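Local structure of viral structural protein 4 (Bombyx mori cytoplasmic polyhedrosis virus, 6TZ0) at residues L12-Y16 / G17-R21; D195-L198 / R199-K203; D384-G387 / R388-K392; E415-Y418 / E419-A422. The protein binds GTP and probably serves in the virus particle as a nucleotide-dependent partner of the viral RNA-dependent RNA polymerase during transcription. One frame throughout, in Å; residues are numbered along the deposited sequence.

Contact 1: L12-Y16 / G17-R21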
loop_
_atom_site.group_PDB
_atom_site.type_symbol
_atom_site.label_atom_id
_atom_site.label_comp_id
_atom_site.label_asym_id
_atom_site.label_seq_id
_atom_site.Cartn_x
_atom_site.Cartn_y
_atom_site.Cartn_z
ATOM N N LEU B 12 -10.137 -26.897 36.407
ATOM C CA LEU B 12 -9.896 -27.055 34.976
ATOM C C LEU B 12 -9.327 -28.430 34.656
ATOM O O LEU B 12 -9.678 -29.033 33.638
ATOM C CB LEU B 12 -8.946 -25.966 34.489
ATOM C CG LEU B 12 -8.514 -26.027 33.023
ATOM C CD1 LEU B 12 -9.687 -25.786 32.092
ATOM C CD2 LEU B 12 -7.383 -25.062 32.754
ATOM N N TYR B 13 -8.447 -28.942 35.514
ATOM C CA TYR B 13 -7.936 -30.287 35.312
ATOM C C TYR B 13 -8.971 -31.340 35.676
ATOM O O TYR B 13 -8.959 -32.431 35.101
ATOM C CB TYR B 13 -6.653 -30.487 36.109
ATOM C CG TYR B 13 -5.462 -29.784 35.509
ATOM C CD1 TYR B 13 -4.715 -30.380 34.506
ATOM C CD2 TYR B 13 -5.099 -28.517 35.929
ATOM C CE1 TYR B 13 -3.634 -29.740 33.954
ATOM C CE2 TYR B 13 -4.016 -27.869 35.377
ATOM C CZ TYR B 13 -3.288 -28.490 34.395
ATOM O OH TYR B 13 -2.213 -27.850 33.840
ATOM N N GLU B 14 -9.875 -31.034 36.612
ATOM C CA GLU B 14 -10.963 -31.960 36.916
ATOM C C GLU B 14 -11.918 -32.090 35.743
ATOM O O GLU B 14 -12.565 -33.128 35.572
ATOM C CB GLU B 14 -11.731 -31.506 38.156
ATOM C CG GLU B 14 -10.958 -31.573 39.449
ATOM C CD GLU B 14 -11.815 -31.258 40.646
ATOM O OE1 GLU B 14 -12.977 -30.850 40.453
ATOM O OE2 GLU B 14 -11.333 -31.432 41.783
ATOM N N GLU B 15 -12.038 -31.029 34.944
ATOM C CA GLU B 15 -12.843 -31.075 33.726
ATOM C C GLU B 15 -12.311 -32.099 32.729
ATOM O O GLU B 15 -13.087 -32.800 32.071
ATOM C CB GLU B 15 -12.871 -29.682 33.106
ATOM C CG GLU B 15 -13.633 -29.555 31.822
ATOM C CD GLU B 15 -13.563 -28.150 31.269
ATOM O OE1 GLU B 15 -12.927 -27.294 31.920
ATOM O OE2 GLU B 15 -14.127 -27.902 30.183
ATOM N N TYR B 16 -10.988 -32.218 32.621
ATOM C CA TYR B 16 -10.353 -33.155 31.701
ATOM C C TYR B 16 -10.378 -34.597 32.189
ATOM O O TYR B 16 -9.881 -35.476 31.478
ATOM C CB TYR B 16 -8.911 -32.718 31.457
ATOM C CG TYR B 16 -8.784 -31.530 30.545
ATOM C CD1 TYR B 16 -9.694 -31.315 29.535
ATOM C CD2 TYR B 16 -7.795 -30.581 30.745
ATOM C CE1 TYR B 16 -9.598 -30.221 28.704
ATOM C CE2 TYR B 16 -7.692 -29.473 29.921
ATOM C CZ TYR B 16 -8.602 -29.302 28.902
ATOM O OH TYR B 16 -8.522 -28.213 28.071
ATOM N N GLY B 17 -10.946 -34.865 33.358
ATOM C CA GLY B 17 -10.915 -36.188 33.933
ATOM C C GLY B 17 -9.689 -36.478 34.760
ATOM O O GLY B 17 -9.320 -37.646 34.909
ATOM N N LEU B 18 -9.050 -35.451 35.314
ATOM C CA LEU B 18 -7.770 -35.574 35.995
ATOM C C LEU B 18 -7.922 -35.063 37.416
ATOM O O LEU B 18 -8.320 -33.915 37.624
ATOM C CB LEU B 18 -6.687 -34.780 35.263
ATOM C CG LEU B 18 -5.932 -35.308 34.045
ATOM C CD1 LEU B 18 -6.801 -35.480 32.843
ATOM C CD2 LEU B 18 -4.895 -34.286 33.720
ATOM N N TYR B 19 -7.603 -35.908 38.386
ATOM C CA TYR B 19 -7.733 -35.591 39.798
ATOM C C TYR B 19 -6.372 -35.678 40.464
ATOM O O TYR B 19 -5.617 -36.617 40.210
ATOM C CB TYR B 19 -8.698 -36.559 40.468
ATOM C CG TYR B 19 -10.131 -36.346 40.073
ATOM C CD1 TYR B 19 -10.575 -35.113 39.664
ATOM C CD2 TYR B 19 -11.023 -37.393 40.043
ATOM C CE1 TYR B 19 -11.879 -34.918 39.289
ATOM C CE2 TYR B 19 -12.333 -37.196 39.668
ATOM C CZ TYR B 19 -12.750 -35.952 39.292
ATOM O OH TYR B 19 -14.046 -35.722 38.906
ATOM N N LEU B 20 -6.062 -34.699 41.309
ATOM C CA LEU B 20 -4.775 -34.681 41.990
ATOM C C LEU B 20 -4.663 -35.828 42.981
ATOM O O LEU B 20 -5.604 -36.137 43.714
ATOM C CB LEU B 20 -4.551 -33.351 42.713
ATOM C CG LEU B 20 -4.194 -32.121 41.883
ATOM C CD1 LEU B 20 -4.161 -30.887 42.755
ATOM C CD2 LEU B 20 -2.852 -32.323 41.222
ATOM N N ARG B 21 -3.511 -36.467 42.971
ATOM C CA ARG B 21 -3.215 -37.520 43.923
ATOM C C ARG B 21 -2.956 -36.884 45.285
ATOM O O ARG B 21 -2.265 -35.864 45.354
ATOM C CB ARG B 21 -2.005 -38.301 43.415
ATOM C CG ARG B 21 -1.665 -39.553 44.170
ATOM C CD ARG B 21 -0.610 -40.340 43.439
ATOM N NE ARG B 21 -1.129 -40.872 42.188
ATOM C CZ ARG B 21 -0.381 -41.478 41.278
ATOM N NH1 ARG B 21 0.920 -41.631 41.485
ATOM N NH2 ARG B 21 -0.932 -41.934 40.162
#
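Tyr13 and Glu14 receive the chain as it leaves helix 10-15: Leu18 N bonds to Tyr13 O at 3.0 Å and Gly17 N to Glu14 O at 3.2 Å, the pair of bonds that marks the Schellman motif here. Gly17 has a phi of 87°, a value that suits glycine because a CB there would press against the carbonyl oxygen of Tyr16. Beyond this turn Leu18 folds back on the helix and divides its two methyls: CD2 meets the ring edge of Tyr13 at CD1, 4.0 Å away, while CD1 lies 3.7 Å from Tyr16 CB. The first of these is the apolar clasp usual in a Schellman motif. On another side of the turn, Glu14 runs across the edge of Tyr19, with its CG 3.5 Å from Tyr19 CE1 and its carboxylate plane turned 84° from the ring. Here the glutamate contributes the methylenes of its stem. The three tyrosines suit places where a ring is buried but its hydroxyl can be satisfied: Tyr13 OH bonds to Ile4 O and Tyr164 OH, Tyr16 OH to Asp161, and Tyr19 OH to Phe250 O. The chemistry implies a helix end closed by backbone bonds and sealed by apolar contacts, with the tyrosine hydroxyls tying the turn to other parts of the chain.

Contact 2: D195-L198 / R199-K203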
loop_
_atom_site.group_PDB
_atom_site.type_symbol
_atom_site.label_atom_id
_atom_site.label_comp_id
_atom_site.label_asym_id
_atom_site.label_seq_id
_atom_site.Cartn_x
_atom_site.Cartn_y
_atom_site.Cartn_z
ATOM N N ASP B 195 0.370 -41.123 29.807
ATOM C CA ASP B 195 1.592 -40.341 29.803
ATOM C C ASP B 195 2.285 -40.457 31.157
ATOM O O ASP B 195 1.665 -40.780 32.170
ATOM C CB ASP B 195 1.296 -38.877 29.493
ATOM C CG ASP B 195 2.542 -38.096 29.133
ATOM O OD1 ASP B 195 3.615 -38.711 28.978
ATOM O OD2 ASP B 195 2.473 -36.865 29.067
ATOM N N THR B 196 3.594 -40.194 31.154
ATOM C CA THR B 196 4.399 -40.297 32.366
ATOM C C THR B 196 3.964 -39.282 33.415
ATOM O O THR B 196 3.796 -39.624 34.592
ATOM C CB THR B 196 5.869 -40.091 32.015
ATOM O OG1 THR B 196 6.244 -41.028 31.002
ATOM C CG2 THR B 196 6.747 -40.308 33.227
ATOM N N TYR B 197 3.746 -38.035 33.001
ATOM C CA TYR B 197 3.400 -36.986 33.949
ATOM C C TYR B 197 1.970 -37.124 34.444
ATOM O O TYR B 197 1.692 -36.879 35.622
ATOM C CB TYR B 197 3.602 -35.623 33.307
ATOM C CG TYR B 197 5.020 -35.382 32.889
ATOM C CD1 TYR B 197 5.994 -35.079 33.823
ATOM C CD2 TYR B 197 5.380 -35.439 31.557
ATOM C CE1 TYR B 197 7.293 -34.855 33.438
ATOM C CE2 TYR B 197 6.672 -35.211 31.161
ATOM C CZ TYR B 197 7.624 -34.923 32.104
ATOM O OH TYR B 197 8.916 -34.698 31.707
ATOM N N LEU B 198 1.053 -37.524 33.566
ATOM C CA LEU B 198 -0.328 -37.699 33.980
ATOM C C LEU B 198 -0.527 -38.957 34.811
ATOM O O LEU B 198 -1.499 -39.034 35.566
ATOM C CB LEU B 198 -1.244 -37.731 32.757
ATOM C CG LEU B 198 -1.204 -36.481 31.875
ATOM C CD1 LEU B 198 -2.162 -36.600 30.704
ATOM C CD2 LEU B 198 -1.470 -35.226 32.672
ATOM N N ARG B 199 0.366 -39.942 34.689
ATOM C CA ARG B 199 0.323 -41.093 35.582
ATOM C C ARG B 199 0.971 -40.768 36.919
ATOM O O ARG B 199 0.511 -41.236 37.967
ATOM C CB ARG B 199 1.028 -42.289 34.945
ATOM C CG ARG B 199 0.864 -43.596 35.691
ATOM C CD ARG B 199 1.813 -44.645 35.142
ATOM N NE ARG B 199 1.537 -44.992 33.755
ATOM C CZ ARG B 199 0.690 -45.943 33.387
ATOM N NH1 ARG B 199 0.499 -46.201 32.101
ATOM N NH2 ARG B 199 0.041 -46.644 34.307
ATOM N N SER B 200 2.026 -39.953 36.904
ATOM C CA SER B 200 2.766 -39.668 38.126
ATOM C C SER B 200 2.080 -38.631 39.006
ATOM O O SER B 200 2.174 -38.717 40.233
ATOM C CB SER B 200 4.177 -39.204 37.780
ATOM O OG SER B 200 4.141 -37.967 37.098
ATOM N N TYR B 201 1.389 -37.658 38.418
ATOM C CA TYR B 201 0.820 -36.551 39.178
ATOM C C TYR B 201 -0.656 -36.713 39.486
ATOM O O TYR B 201 -1.124 -36.178 40.492
ATOM C CB TYR B 201 1.022 -35.239 38.419
ATOM C CG TYR B 201 2.433 -34.717 38.448
ATOM C CD1 TYR B 201 3.269 -34.979 39.515
ATOM C CD2 TYR B 201 2.949 -34.021 37.373
ATOM C CE1 TYR B 201 4.562 -34.507 39.531
ATOM C CE2 TYR B 201 4.240 -33.555 37.378
ATOM C CZ TYR B 201 5.042 -33.803 38.457
ATOM O OH TYR B 201 6.335 -33.339 38.466
ATOM N N PHE B 202 -1.400 -37.431 38.659
ATOM C CA PHE B 202 -2.844 -37.503 38.788
ATOM C C PHE B 202 -3.289 -38.923 39.106
ATOM O O PHE B 202 -2.522 -39.880 39.000
ATOM C CB PHE B 202 -3.525 -37.003 37.510
ATOM C CG PHE B 202 -3.363 -35.532 37.279
ATOM C CD1 PHE B 202 -4.189 -34.629 37.917
ATOM C CD2 PHE B 202 -2.378 -35.050 36.436
ATOM C CE1 PHE B 202 -4.045 -33.282 37.713
ATOM C CE2 PHE B 202 -2.230 -33.696 36.232
ATOM C CZ PHE B 202 -3.065 -32.816 36.871
ATOM N N LYS B 203 -4.549 -39.049 39.509
ATOM C CA LYS B 203 -5.153 -40.364 39.658
ATOM C C LYS B 203 -5.417 -40.976 38.291
ATOM O O LYS B 203 -5.893 -40.303 37.376
ATOM C CB LYS B 203 -6.462 -40.269 40.433
ATOM C CG LYS B 203 -6.330 -39.887 41.878
ATOM C CD LYS B 203 -7.693 -39.865 42.524
ATOM C CE LYS B 203 -7.601 -39.740 44.024
ATOM N NZ LYS B 203 -7.074 -38.422 44.428
#
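Leu198 and Phe202, one helical turn apart, slant across each other, with Leu198 CD2 3.9 Å from Phe202 CD2 and poised obliquely to the ring. Both residues also reach Leu18, and Leu198 packs on Ile184 and Phe159, so large apolar groups suit this buried flank. Around the helix, Tyr197 and Tyr201 approach with Tyr197 CD1 4.2 Å from Tyr201 CE2, a marginal contact; Tyr197 meets His182 edge-to-face, whereas Tyr201 sends its hydroxyl to Ser45. Ser200 turns its hydroxyl back to the backbone. Its OG sits between the backbone N and the carbonyl carbon (chi1 65°), which brings it 3.0 Å from Thr196 O and 3.1 Å from Tyr197 O, with one proton to serve either carbonyl. A small hydroxyl can thus bend back onto its own helix, and it also sits over one face of Tyr201, toward the rim. The backbone bonds from Ser200 N to Thr196 O and from Tyr201 N to Tyr197 O are well formed; that from Phe202 N to Leu198 O is weak. This is the pattern of a short amphipathic helix, 196-201, whose apolar flank lies on strands 157-159 and 182-184 just before the chain enters strand 204-208.

Contact 3: D384-G387 / R388-K392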
loop_
_atom_site.group_PDB
_atom_site.type_symbol
_atom_site.label_atom_id
_atom_site.label_comp_id
_atom_site.label_asym_id
_atom_site.label_seq_id
_atom_site.Cartn_x
_atom_site.Cartn_y
_atom_site.Cartn_z
ATOM N N ASP B 384 -32.565 -21.004 -1.923
ATOM C CA ASP B 384 -33.241 -21.053 -3.216
ATOM C C ASP B 384 -34.200 -19.887 -3.391
ATOM O O ASP B 384 -35.225 -20.027 -4.051
ATOM C CB ASP B 384 -33.987 -22.373 -3.375
ATOM C CG ASP B 384 -33.063 -23.560 -3.546
ATOM O OD1 ASP B 384 -31.954 -23.379 -4.086
ATOM O OD2 ASP B 384 -33.449 -24.676 -3.144
ATOM N N ALA B 385 -33.895 -18.723 -2.821
ATOM C CA ALA B 385 -34.829 -17.604 -2.884
ATOM C C ALA B 385 -34.833 -16.950 -4.258
ATOM O O ALA B 385 -35.898 -16.731 -4.847
ATOM C CB ALA B 385 -34.493 -16.581 -1.802
ATOM N N TYR B 386 -33.647 -16.636 -4.779
ATOM C CA TYR B 386 -33.534 -16.043 -6.104
ATOM C C TYR B 386 -33.977 -17.002 -7.195
ATOM O O TYR B 386 -34.553 -16.565 -8.195
ATOM C CB TYR B 386 -32.098 -15.594 -6.353
ATOM C CG TYR B 386 -31.867 -15.033 -7.731
ATOM C CD1 TYR B 386 -32.379 -13.802 -8.086
ATOM C CD2 TYR B 386 -31.129 -15.733 -8.674
ATOM C CE1 TYR B 386 -32.175 -13.283 -9.342
ATOM C CE2 TYR B 386 -30.919 -15.221 -9.934
ATOM C CZ TYR B 386 -31.440 -13.995 -10.260
ATOM O OH TYR B 386 -31.229 -13.480 -11.512
ATOM N N GLY B 387 -33.746 -18.302 -7.009
ATOM C CA GLY B 387 -34.184 -19.268 -8.002
ATOM C C GLY B 387 -35.692 -19.391 -8.076
ATOM O O GLY B 387 -36.270 -19.388 -9.167
ATOM N N ARG B 388 -36.354 -19.471 -6.921
ATOM C CA ARG B 388 -37.807 -19.546 -6.909
ATOM C C ARG B 388 -38.457 -18.216 -7.260
ATOM O O ARG B 388 -39.623 -18.198 -7.659
ATOM C CB ARG B 388 -38.303 -20.029 -5.548
ATOM C CG ARG B 388 -37.887 -21.448 -5.201
ATOM C CD ARG B 388 -38.552 -21.900 -3.923
ATOM N NE ARG B 388 -38.164 -23.232 -3.481
ATOM C CZ ARG B 388 -37.362 -23.467 -2.453
ATOM N NH1 ARG B 388 -36.897 -22.461 -1.730
ATOM N NH2 ARG B 388 -37.066 -24.711 -2.117
ATOM N N TRP B 389 -37.733 -17.107 -7.121
ATOM C CA TRP B 389 -38.222 -15.830 -7.624
ATOM C C TRP B 389 -38.143 -15.773 -9.144
ATOM O O TRP B 389 -39.113 -15.409 -9.818
ATOM C CB TRP B 389 -37.401 -14.700 -7.019
ATOM C CG TRP B 389 -37.790 -13.347 -7.485
ATOM C CD1 TRP B 389 -38.868 -12.621 -7.092
ATOM C CD2 TRP B 389 -37.127 -12.572 -8.485
ATOM N NE1 TRP B 389 -38.896 -11.422 -7.754
ATOM C CE2 TRP B 389 -37.841 -11.373 -8.623
ATOM C CE3 TRP B 389 -35.987 -12.772 -9.267
ATOM C CZ2 TRP B 389 -37.453 -10.378 -9.507
ATOM C CZ3 TRP B 389 -35.605 -11.784 -10.142
ATOM C CH2 TRP B 389 -36.335 -10.602 -10.258
ATOM N N LEU B 390 -36.981 -16.123 -9.698
ATOM C CA LEU B 390 -36.735 -16.015 -11.126
ATOM C C LEU B 390 -37.497 -17.065 -11.920
ATOM O O LEU B 390 -37.739 -16.863 -13.112
ATOM C CB LEU B 390 -35.231 -16.118 -11.379
ATOM C CG LEU B 390 -34.633 -15.885 -12.762
ATOM C CD1 LEU B 390 -34.926 -14.484 -13.223
ATOM C CD2 LEU B 390 -33.147 -16.111 -12.701
ATOM N N ALA B 391 -37.910 -18.164 -11.288
ATOM C CA ALA B 391 -38.758 -19.118 -11.989
ATOM C C ALA B 391 -40.163 -18.581 -12.230
ATOM O O ALA B 391 -40.871 -19.102 -13.097
ATOM C CB ALA B 391 -38.833 -20.426 -11.212
ATOM N N LYS B 392 -40.581 -17.559 -11.488
ATOM C CA LYS B 392 -41.848 -16.881 -11.717
ATOM C C LYS B 392 -41.701 -15.592 -12.510
ATOM O O LYS B 392 -42.509 -15.327 -13.401
ATOM C CB LYS B 392 -42.525 -16.562 -10.382
ATOM C CG LYS B 392 -42.902 -17.768 -9.563
ATOM C CD LYS B 392 -44.022 -18.535 -10.225
ATOM C CE LYS B 392 -44.403 -19.762 -9.424
ATOM N NZ LYS B 392 -45.038 -19.402 -8.131
#
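Tyr386, Trp389 and Leu390 form the packed flank of the first turns of helix 385-393, which follows strand 378-381 at one edge of the parallel sheet that also carries the P-loop-like nucleotide site. The Tyr386 and Trp389 rings are nearly parallel, planes 28° apart, but slid so far that they barely overlap; Tyr386 CE1 meets Trp389 CZ3 at 3.8 Å. Tyr386 swings its CG opposite the backbone N (chi1 177°) and runs alongside Leu390, whose CB lies over a ring face and whose CD2 comes 3.7 Å from Tyr386 CZ. Phe471 joins both aromatic rings, and the buried polar ends are satisfied: Tyr386 OH by His466 O and Gln459, Trp389 NE1 by Ser400 O. Large rings with a single polar atom suit such a core. The other flank is looser and partly exposed. Asp384, at the N-cap position but without a capping bond, pairs with Arg388 in a long salt bridge, by charge alone: Asp384 OD2 is 3.8 Å from Arg388 NH2, well out of the guanidinium plane. Its carboxylate may also feel the nearby charge of GTP-binding Lys355. What lies over the guanidinium face is Asp384 CB, 3.3 Å above the plane toward the rim, while Arg388 NE bonds to Asn414 O.

Contact 4: E415-Y418 / E419-A422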
loop_
_atom_site.group_PDB
_atom_site.type_symbol
_atom_site.label_atom_id
_atom_site.label_comp_id
_atom_site.label_asym_id
_atom_site.label_seq_id
_atom_site.Cartn_x
_atom_site.Cartn_y
_atom_site.Cartn_z
ATOM N N GLU B 415 -40.717 -24.607 -7.732
ATOM C CA GLU B 415 -39.537 -25.097 -8.422
ATOM C C GLU B 415 -38.592 -23.937 -8.712
ATOM O O GLU B 415 -39.021 -22.804 -8.935
ATOM C CB GLU B 415 -39.948 -25.811 -9.710
ATOM C CG GLU B 415 -38.848 -26.575 -10.428
ATOM C CD GLU B 415 -39.375 -27.346 -11.623
ATOM O OE1 GLU B 415 -40.588 -27.253 -11.899
ATOM O OE2 GLU B 415 -38.582 -28.051 -12.281
ATOM N N SER B 416 -37.298 -24.221 -8.680
ATOM C CA SER B 416 -36.271 -23.215 -8.888
ATOM C C SER B 416 -35.861 -23.153 -10.354
ATOM O O SER B 416 -36.063 -24.095 -11.121
ATOM C CB SER B 416 -35.053 -23.508 -8.015
ATOM O OG SER B 416 -34.023 -22.572 -8.249
ATOM N N TYR B 417 -35.281 -22.014 -10.734
ATOM C CA TYR B 417 -34.856 -21.798 -12.114
ATOM C C TYR B 417 -33.640 -22.646 -12.464
ATOM O O TYR B 417 -33.581 -23.251 -13.545
ATOM C CB TYR B 417 -34.560 -20.313 -12.321
ATOM C CG TYR B 417 -34.085 -19.941 -13.700
ATOM C CD1 TYR B 417 -34.970 -19.883 -14.764
ATOM C CD2 TYR B 417 -32.751 -19.633 -13.936
ATOM C CE1 TYR B 417 -34.540 -19.540 -16.024
ATOM C CE2 TYR B 417 -32.311 -19.290 -15.195
ATOM C CZ TYR B 417 -33.211 -19.244 -16.232
ATOM O OH TYR B 417 -32.775 -18.899 -17.489
ATOM N N TYR B 418 -32.669 -22.712 -11.550
ATOM C CA TYR B 418 -31.463 -23.486 -11.805
ATOM C C TYR B 418 -31.746 -24.980 -11.822
ATOM O O TYR B 418 -31.053 -25.728 -12.517
ATOM C CB TYR B 418 -30.396 -23.172 -10.763
ATOM C CG TYR B 418 -29.924 -21.744 -10.772
ATOM C CD1 TYR B 418 -29.212 -21.240 -11.849
ATOM C CD2 TYR B 418 -30.130 -20.920 -9.677
ATOM C CE1 TYR B 418 -28.766 -19.942 -11.859
ATOM C CE2 TYR B 418 -29.675 -19.627 -9.673
ATOM C CZ TYR B 418 -28.995 -19.144 -10.767
ATOM O OH TYR B 418 -28.538 -17.854 -10.764
ATOM N N GLU B 419 -32.766 -25.425 -11.086
ATOM C CA GLU B 419 -33.156 -26.829 -11.121
ATOM C C GLU B 419 -33.730 -27.201 -12.480
ATOM O O GLU B 419 -33.451 -28.285 -13.002
ATOM C CB GLU B 419 -34.164 -27.109 -10.011
ATOM C CG GLU B 419 -33.585 -26.900 -8.630
ATOM C CD GLU B 419 -34.587 -27.126 -7.523
ATOM O OE1 GLU B 419 -35.780 -27.337 -7.823
ATOM O OE2 GLU B 419 -34.178 -27.085 -6.345
ATOM N N GLN B 420 -34.500 -26.293 -13.081
ATOM C CA GLN B 420 -35.034 -26.508 -14.420
ATOM C C GLN B 420 -33.926 -26.533 -15.464
ATOM O O GLN B 420 -33.925 -27.396 -16.353
ATOM C CB GLN B 420 -36.046 -25.413 -14.736
ATOM C CG GLN B 420 -37.265 -25.458 -13.847
ATOM C CD GLN B 420 -38.146 -24.241 -13.995
ATOM O OE1 GLN B 420 -37.811 -23.300 -14.710
ATOM N NE2 GLN B 420 -39.278 -24.247 -13.302
ATOM N N LYS B 421 -32.965 -25.608 -15.357
ATOM C CA LYS B 421 -31.865 -25.587 -16.318
ATOM C C LYS B 421 -30.975 -26.819 -16.180
ATOM O O LYS B 421 -30.555 -27.402 -17.187
ATOM C CB LYS B 421 -31.043 -24.309 -16.160
ATOM C CG LYS B 421 -31.848 -23.034 -16.327
ATOM C CD LYS B 421 -32.496 -22.922 -17.697
ATOM C CE LYS B 421 -31.488 -22.638 -18.783
ATOM N NZ LYS B 421 -32.157 -22.408 -20.088
ATOM N N ALA B 422 -30.724 -27.263 -14.945
ATOM C CA ALA B 422 -29.912 -28.457 -14.738
ATOM C C ALA B 422 -30.649 -29.716 -15.174
ATOM O O ALA B 422 -30.025 -30.653 -15.679
ATOM C CB ALA B 422 -29.497 -28.561 -13.274
#
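The Tyr417 ring carries the aliphatic stem of Lys421 over one face: Lys421 CG lies 4.1 Å from the ring centroid and 18° off its normal, a CH-pi contact, and Gln420 OE1 comes in obliquely. The two side chains run side by side and point the same way, because Tyr417 sets CG opposite its backbone N (chi1 179°) while the lysine bends at its second and third torsions to follow the ring toward its hydroxyl. A lysine suits this place, since its methylenes can lie on an aromatic face while the ammonium reaches beyond. A second pair of flat groups meets at the start of the segment, where the carboxylate of Glu415 and the amide of Gln420 stand 88° apart. Glu415 OE2 is 3.3 Å from Gln420 CG, whereas the amide nitrogen NE2 is 3.6 Å from Glu415 OE1, so they touch mainly by packing. Ser416, at the N-cap position, has its CB 3.7 Å from Glu419 CD, and Gln420 N reaches Ser416 O in a weak bond before firmer ones follow, Lys421 N to Tyr417 O and Ala422 N to Tyr418 O. Small Ala422 packs against both helix 442-457 and helix 524-537. With Glu419 about 4 Å from Lys355 and Glu415 about 5 Å from Arg522, side chain to side chain, this is the acidic N-terminal end of helix 417-427 beside the GTP site.

The four contacts form two touching pairs on opposite sides of the chain's centre: contacts 1 and 2 have centres 11 Å apart, contacts 3 and 4 only 9 Å, while centres in one pair lie 55 to 61 Å from those in the other. Contacts 1 and 3 are buried, contacts 2 and 4 partly so. Tyr19 O probably bonds to Lys203 N, stitching the loop after helix 10-15 to the end of helix 196-201; Gly387 O probably does the same to Tyr417 N between helices 385-393 and 417-427. The first pair, far from the nucleotide site, is mostly apolar and aromatic; the second adds charged side chains, with the like charges of Asp384 and Glu419 close together near Lys355, which probably offsets them.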